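Local coordinates for protein PA-I Galactophilic Lectin (Enterobacter cloacae, PDB 6YGQ) that probably binds galactose-type sugars through a bound calcium ion, as a PA-IL-like lectin domain that assembles with a second copy of itself, at residues A[84-87]-A[88-91]; A[123-126]-A[127-130]. One frame throughout, in Å; residues are numbered along the deposited sequence.

Contact 1 (A[84-87]-A[88-91]); sequences RNPS and LQAR
The carboxamide of Gln-89 reaches back along the chain and gives an N-H to the backbone carbonyl of Pro-86, NE2 to O 3.1 Å, in a nearly straight bond with 166° at the hydrogen. The acceptor lies close to the plane of the Gln-89 amide, while the donor is tilted 29° from the carbonyl plane of Pro-86. A bend at chi2 (-146°) turns the amide back toward the preceding loop, and NE2 also comes to 4.1 Å from CG of Pro-86, the two side chains crossing at about a right angle. The proline CB rests near the carbonyl of Leu-88, 3.9 Å from its O. The result is a side-chain-to-backbone clasp across Ser-87 and Leu-88, where the loop runs into the strand. Ser-87 and Leu-88 are buried, and their side chains pack on Phe-132 of strand 129-139, Leu-88 also on Val-134. Strand 88-92, which begins here, lies between strands 112-118 and 95-98 in a four-stranded antiparallel sheet; Gln-89 touches Phe-117 of the first and Asn-96 of the second, and Pro-86 packs on Pro-98.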
# COMPACT_ATOMS: atom_id res chain seq x y z
N ARG A 84 -2.95 8.81 -8.55
CA ARG A 84 -4.16 9.10 -9.30
C ARG A 84 -5.31 8.30 -8.67
O ARG A 84 -5.26 8.01 -7.46
CB ARG A 84 -3.90 8.84 -10.77
CG ARG A 84 -2.97 9.94 -11.34
CD ARG A 84 -2.30 9.61 -12.66
NE ARG A 84 -1.68 10.82 -13.22
CZ ARG A 84 -0.42 11.20 -13.00
NH1 ARG A 84 0.39 10.48 -12.24
NH2 ARG A 84 0.03 12.32 -13.56
N ASN A 85 -6.32 7.97 -9.44
CA ASN A 85 -7.46 7.26 -8.87
C ASN A 85 -7.02 5.89 -8.35
O ASN A 85 -6.33 5.15 -9.06
CB ASN A 85 -8.56 7.10 -9.91
CG ASN A 85 -9.18 8.42 -10.32
OD1 ASN A 85 -9.46 9.28 -9.48
ND2 ASN A 85 -9.40 8.60 -11.61
N PRO A 86 -7.41 5.51 -7.13
CA PRO A 86 -7.04 4.18 -6.63
C PRO A 86 -7.63 3.07 -7.50
O PRO A 86 -8.75 3.18 -8.01
CB PRO A 86 -7.63 4.15 -5.21
CG PRO A 86 -8.70 5.19 -5.22
CD PRO A 86 -8.20 6.27 -6.14
N SER A 87 -6.85 2.00 -7.67
CA SER A 87 -7.33 0.85 -8.44
C SER A 87 -8.15 -0.10 -7.58
O SER A 87 -9.08 -0.74 -8.09
CB SER A 87 -6.14 0.11 -9.05
OG SER A 87 -5.54 0.86 -10.09
N LEU A 88 -7.84 -0.21 -6.29
CA LEU A 88 -8.63 -1.03 -5.38
C LEU A 88 -9.71 -0.17 -4.74
O LEU A 88 -9.43 0.88 -4.15
CB LEU A 88 -7.76 -1.66 -4.29
CG LEU A 88 -8.54 -2.49 -3.27
CD1 LEU A 88 -9.18 -3.70 -3.93
CD2 LEU A 88 -7.62 -2.91 -2.12
N GLN A 89 -10.95 -0.63 -4.87
CA GLN A 89 -12.11 0.06 -4.32
C GLN A 89 -12.98 -0.95 -3.60
O GLN A 89 -12.84 -2.17 -3.78
CB GLN A 89 -12.90 0.77 -5.42
CG GLN A 89 -12.00 1.51 -6.40
CD GLN A 89 -12.62 2.79 -6.92
OE1 GLN A 89 -13.83 2.97 -6.87
NE2 GLN A 89 -11.78 3.68 -7.43
N ALA A 90 -13.86 -0.43 -2.76
CA ALA A 90 -14.84 -1.22 -2.04
C ALA A 90 -16.22 -0.92 -2.60
O ALA A 90 -16.52 0.22 -2.97
CB ALA A 90 -14.80 -0.91 -0.54
N ARG A 91 -17.06 -1.95 -2.67
CA ARG A 91 -18.46 -1.80 -3.06
C ARG A 91 -19.31 -2.26 -1.89
O ARG A 91 -19.11 -3.35 -1.35
CB ARG A 91 -18.79 -2.59 -4.32
CG ARG A 91 -20.23 -2.42 -4.78
CD ARG A 91 -20.33 -2.20 -6.28
NE ARG A 91 -19.69 -3.28 -7.04
CZ ARG A 91 -18.77 -3.11 -7.99
NH1 ARG A 91 -18.37 -1.89 -8.34
NH2 ARG A 91 -18.26 -4.16 -8.61

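Contact 2 (A[123-126]-A[127-130]). With CA (calcium ion), chain E.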
# COMPACT_ATOMS: atom_id res chain seq x y z
N ASP A 123 -16.60 -3.20 -19.52
CA ASP A 123 -16.29 -4.04 -20.67
C ASP A 123 -14.84 -3.89 -21.13
O ASP A 123 -14.53 -4.16 -22.29
CB ASP A 123 -17.23 -3.75 -21.85
CG ASP A 123 -18.67 -4.12 -21.54
OD1 ASP A 123 -18.90 -5.20 -20.96
OD2 ASP A 123 -19.57 -3.32 -21.88
N GLN A 124 -13.94 -3.48 -20.23
CA GLN A 124 -12.52 -3.39 -20.53
C GLN A 124 -11.69 -4.21 -19.56
O GLN A 124 -10.48 -4.00 -19.44
CB GLN A 124 -12.07 -1.92 -20.53
CG GLN A 124 -12.75 -1.07 -21.60
CD GLN A 124 -12.31 0.38 -21.57
OE1 GLN A 124 -12.09 0.96 -20.51
NE2 GLN A 124 -12.19 0.98 -22.75
N TYR A 125 -12.31 -5.16 -18.86
CA TYR A 125 -11.61 -5.89 -17.82
C TYR A 125 -10.79 -7.07 -18.34
O TYR A 125 -9.84 -7.48 -17.68
CB TYR A 125 -12.62 -6.43 -16.79
CG TYR A 125 -12.95 -5.46 -15.68
CD1 TYR A 125 -13.93 -4.49 -15.86
CD2 TYR A 125 -12.30 -5.51 -14.46
CE1 TYR A 125 -14.24 -3.60 -14.86
CE2 TYR A 125 -12.61 -4.62 -13.45
CZ TYR A 125 -13.58 -3.66 -13.66
OH TYR A 125 -13.90 -2.77 -12.66
N LYS A 126 -11.14 -7.62 -19.50
CA LYS A 126 -10.64 -8.93 -19.87
C LYS A 126 -9.28 -8.90 -20.56
O LYS A 126 -8.78 -9.97 -20.94
CB LYS A 126 -11.67 -9.64 -20.75
CG LYS A 126 -12.98 -9.97 -20.00
CD LYS A 126 -12.70 -10.61 -18.63
CE LYS A 126 -13.97 -11.11 -17.96
NZ LYS A 126 -13.65 -11.87 -16.72
N ASP A 127 -8.66 -7.74 -20.71
CA ASP A 127 -7.24 -7.66 -21.05
C ASP A 127 -6.38 -7.33 -19.83
O ASP A 127 -5.20 -7.00 -19.99
CB ASP A 127 -7.00 -6.64 -22.16
CG ASP A 127 -7.39 -5.23 -21.76
OD1 ASP A 127 -7.82 -5.03 -20.61
OD2 ASP A 127 -7.26 -4.33 -22.61
N ASN A 128 -6.95 -7.41 -18.63
CA ASN A 128 -6.19 -7.13 -17.42
C ASN A 128 -5.42 -8.37 -16.99
O ASN A 128 -5.49 -9.43 -17.61
CB ASN A 128 -7.13 -6.64 -16.32
CG ASN A 128 -7.82 -5.34 -16.67
OD1 ASN A 128 -7.50 -4.72 -17.69
ND2 ASN A 128 -8.76 -4.92 -15.84
N ALA A 129 -4.67 -8.23 -15.90
CA ALA A 129 -3.87 -9.33 -15.39
C ALA A 129 -3.48 -9.03 -13.95
O ALA A 129 -3.42 -7.86 -13.54
CB ALA A 129 -2.61 -9.57 -16.24
N GLY A 130 -3.24 -10.09 -13.18
CA GLY A 130 -2.76 -9.94 -11.82
C GLY A 130 -3.89 -9.83 -10.82
O GLY A 130 -5.08 -9.83 -11.13
CA CA E . -8.40 -3.14 -19.20
O HOH W 1 -8.14 -2.25 -21.56
O HOH W 2 -8.76 -0.69 -19.27
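With chi1 at 62°, Asp-127 holds its carboxylate between its own backbone N and carbonyl carbon, while Asn-128 carries CG beside its backbone N (chi1 -63°); OD1 of each thereby joins the backbone O of Gln-124 on the calcium ion. OD1 of Asp-127 and OD1 of Asn-128 each bind calcium at 2.4 Å, and Gln-124 O binds it at 2.3 Å. Asp-127 is monodentate: its OD2 stays 3.8 Å from the calcium and instead accepts a hydrogen bond of 2.5 Å from water 1, itself a ligand of the metal. Water 2 is also bound to calcium. The positive ion draws together oxygens that would otherwise probably repel, Gln-124 O and Asp-127 OD1 being 3.1 Å apart. The ligands flank and include a type I beta turn from Tyr-125 to Asn-128, closed by Asn-128 N donating to Tyr-125 O at 3.0 Å. ND2 of Asn-128 donates to Ala-32 O, which probably fixes the rotation of the amide with OD1 on the metal. Asn-60 and Asp-120 complete the protein ligands. The turn closes the loop that runs from strand 112-118 into strand 129-139; Tyr-125 packs on Phe-117 and Asn-128 on Phe-118, while Ala-129 touches Leu-81 of the second subunit.

Overall arrangement
Contact 1 precedes contact 2 along the chain, and both belong to the PA-IL-like domain. Their centres are about 15 Å apart and their nearest atoms about 6 Å, without touching. Strand 112-118 and the residues just after it connect them: Gln-89 and Tyr-125 both pack on Phe-117, Ser-87 and Asn-128 both on Phe-118, and Ser-87 pairs through its backbone with Ala-119, next to the calcium ligand Asp-120. The segment 84-91 supplies no metal ligand, the Ser-87 side chain lying about 10 Å from calcium, whereas 123-130 supplies three. In PA-IL-like lectins this calcium takes part in sugar binding, so the two waters bound to it probably mark where sugar hydroxyls would coordinate.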